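Local coordinates for protein alanine racemase 1 (Caldanaerobacter subterraneus subsp. tengcongensis MB4, PDB 4Y2W) that belongs to the alanine racemase family and pairs a TIM-type barrel domain with a C-terminal domain rich in beta strands, at residues A[134-139]-A[168-173]. The protein carries 1 engineered substitution. Numbering follows the deposited sequence.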
loop_
_atom_site.group_PDB
_atom_site.type_symbol
_atom_site.label_atom_id
_atom_site.label_comp_id
_atom_site.label_asym_id
_atom_site.label_seq_id
_atom_site.Cartn_x
_atom_site.Cartn_y
_atom_site.Cartn_z
ATOM N N THR A 134 -20.771 21.629 6.546
ATOM C CA THR A 134 -21.573 22.562 5.761
ATOM C C THR A 134 -22.253 21.912 4.556
ATOM O O THR A 134 -22.881 22.609 3.761
ATOM C CB THR A 134 -20.713 23.742 5.263
ATOM O OG1 THR A 134 -19.551 23.245 4.590
ATOM C CG2 THR A 134 -20.277 24.616 6.427
ATOM N N GLY A 135 -22.151 20.589 4.425
ATOM C CA GLY A 135 -22.742 19.882 3.277
ATOM C C GLY A 135 -22.177 18.499 2.972
ATOM O O GLY A 135 -22.900 17.626 2.480
ATOM N N LEU A 136 -20.889 18.306 3.260
ATOM C CA LEU A 136 -20.180 17.058 2.958
ATOM C C LEU A 136 -20.722 15.822 3.698
ATOM O O LEU A 136 -20.568 14.693 3.222
ATOM C CB LEU A 136 -18.685 17.239 3.257
ATOM C CG LEU A 136 -17.713 16.093 2.958
ATOM C CD1 LEU A 136 -17.650 15.767 1.472
ATOM C CD2 LEU A 136 -16.327 16.445 3.480
ATOM N N GLY A 137 -21.349 16.032 4.856
ATOM C CA GLY A 137 -21.958 14.940 5.624
ATOM C C GLY A 137 -20.968 13.958 6.236
ATOM O O GLY A 137 -21.337 12.832 6.570
ATOM N N ARG A 138 -19.719 14.386 6.405
ATOM C CA ARG A 138 -18.640 13.499 6.835
ATOM C C ARG A 138 -18.382 13.634 8.341
ATOM O O ARG A 138 -18.818 12.775 9.113
ATOM C CB ARG A 138 -17.390 13.773 5.997
ATOM C CG ARG A 138 -16.208 12.862 6.267
ATOM C CD ARG A 138 -15.119 13.083 5.227
ATOM N NE ARG A 138 -14.361 14.311 5.459
ATOM C CZ ARG A 138 -13.360 14.738 4.692
ATOM N NH1 ARG A 138 -12.979 14.044 3.625
ATOM N NH2 ARG A 138 -12.738 15.871 4.989
ATOM N N ILE A 139 -17.685 14.692 8.765
ATOM C CA ILE A 139 -17.566 15.008 10.194
ATOM C C ILE A 139 -17.813 16.490 10.448
ATOM O O ILE A 139 -17.713 17.313 9.535
ATOM C CB ILE A 139 -16.197 14.605 10.806
ATOM C CG1 ILE A 139 -15.030 15.256 10.059
ATOM C CG2 ILE A 139 -16.037 13.094 10.822
ATOM C CD1 ILE A 139 -13.777 15.387 10.904
ATOM N N HIS A 168 -15.237 21.799 4.946
ATOM C CA HIS A 168 -14.696 21.134 3.758
ATOM C C HIS A 168 -15.733 21.129 2.633
ATOM O O HIS A 168 -16.896 20.786 2.865
ATOM C CB HIS A 168 -14.300 19.697 4.119
ATOM C CG HIS A 168 -13.290 19.088 3.196
ATOM N ND1 HIS A 168 -11.936 19.121 3.451
ATOM C CD2 HIS A 168 -13.436 18.415 2.030
ATOM C CE1 HIS A 168 -11.289 18.505 2.476
ATOM N NE2 HIS A 168 -12.177 18.068 1.601
ATOM N N PHE A 169 -15.311 21.508 1.426
ATOM C CA PHE A 169 -16.211 21.552 0.269
ATOM C C PHE A 169 -16.507 20.147 -0.249
ATOM O O PHE A 169 -15.595 19.332 -0.388
ATOM C CB PHE A 169 -15.617 22.396 -0.869
ATOM C CG PHE A 169 -15.596 23.875 -0.591
ATOM C CD1 PHE A 169 -16.776 24.565 -0.334
ATOM C CD2 PHE A 169 -14.403 24.583 -0.609
ATOM C CE1 PHE A 169 -16.761 25.927 -0.085
ATOM C CE2 PHE A 169 -14.383 25.947 -0.362
ATOM C CZ PHE A 169 -15.563 26.618 -0.101
ATOM N N ALA A 170 -17.778 19.882 -0.554
ATOM C CA ALA A 170 -18.215 18.567 -1.027
ATOM C C ALA A 170 -18.029 18.365 -2.529
ATOM O O ALA A 170 -17.803 17.240 -2.971
ATOM C CB ALA A 170 -19.669 18.331 -0.653
ATOM N N ALA A 171 -18.129 19.439 -3.311
ATOM C CA ALA A 171 -18.045 19.335 -4.772
ATOM C C ALA A 171 -17.262 20.485 -5.405
ATOM O O ALA A 171 -17.670 21.028 -6.432
ATOM C CB ALA A 171 -19.444 19.248 -5.370
ATOM N N ALA A 172 -16.131 20.839 -4.798
ATOM C CA ALA A 172 -15.232 21.847 -5.366
ATOM C C ALA A 172 -14.427 21.269 -6.537
ATOM O O ALA A 172 -14.183 21.961 -7.531
ATOM C CB ALA A 172 -14.299 22.394 -4.296
ATOM N N SER A 173 -14.025 20.004 -6.416
ATOM C CA SER A 173 -13.351 19.284 -7.503
ATOM C C SER A 173 -14.283 19.053 -8.696
ATOM O O SER A 173 -13.829 18.995 -9.841
ATOM C CB SER A 173 -12.821 17.937 -7.001
ATOM O OG SER A 173 -11.870 18.114 -5.966
#
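Arg138 and His168 both set CG anti to the backbone N (chi1 -176° in Arg138), and a bend in the arginine chain at chi3 (76°) then brings NH2 over the centre of the imidazole. Arg138 NH2 lies 3.7 Å from His168 ND1, but above the ring rather than level with it, and the guanidinium and ring planes are turned 48° apart, so this is an oblique packing of one nitrogen on a face and not a parallel stack. Leu136 splits its isobutyl fork between two neighbours. Leu136 CD2 is 3.8 Å from His168 CD2 and also covers one face of the Arg138 guanidinium toward its rim; Leu136 CD1 rests on Ala170, 3.9 Å from Ala170 CB. The two segments are the loops that follow adjacent parallel strands, 126-131 and 160-166, of the eight-stranded alpha/beta barrel, which places their contact at the C-terminal mouth, where Arg138 and His168 help line a pocket holding alanine. The backbones come closest at Leu136 and Ala170, with CA atoms 4.7 Å apart. Beside them Thr134 OG1 is 4.0 Å from His168 O, and its hydrogen bonds go instead to Ser167 OG and Gln183 NE2. Gln183, on helix 177-195, also accepts from Ala170 N, so one side chain ties both loops to that helix. Thr282 and Lys258 of the second subunit bond to the backbone carbonyls of Arg138 and Gly137 respectively, while its Tyr268 packs on Leu136 and makes a weak hydrogen bond with Arg138 NH1.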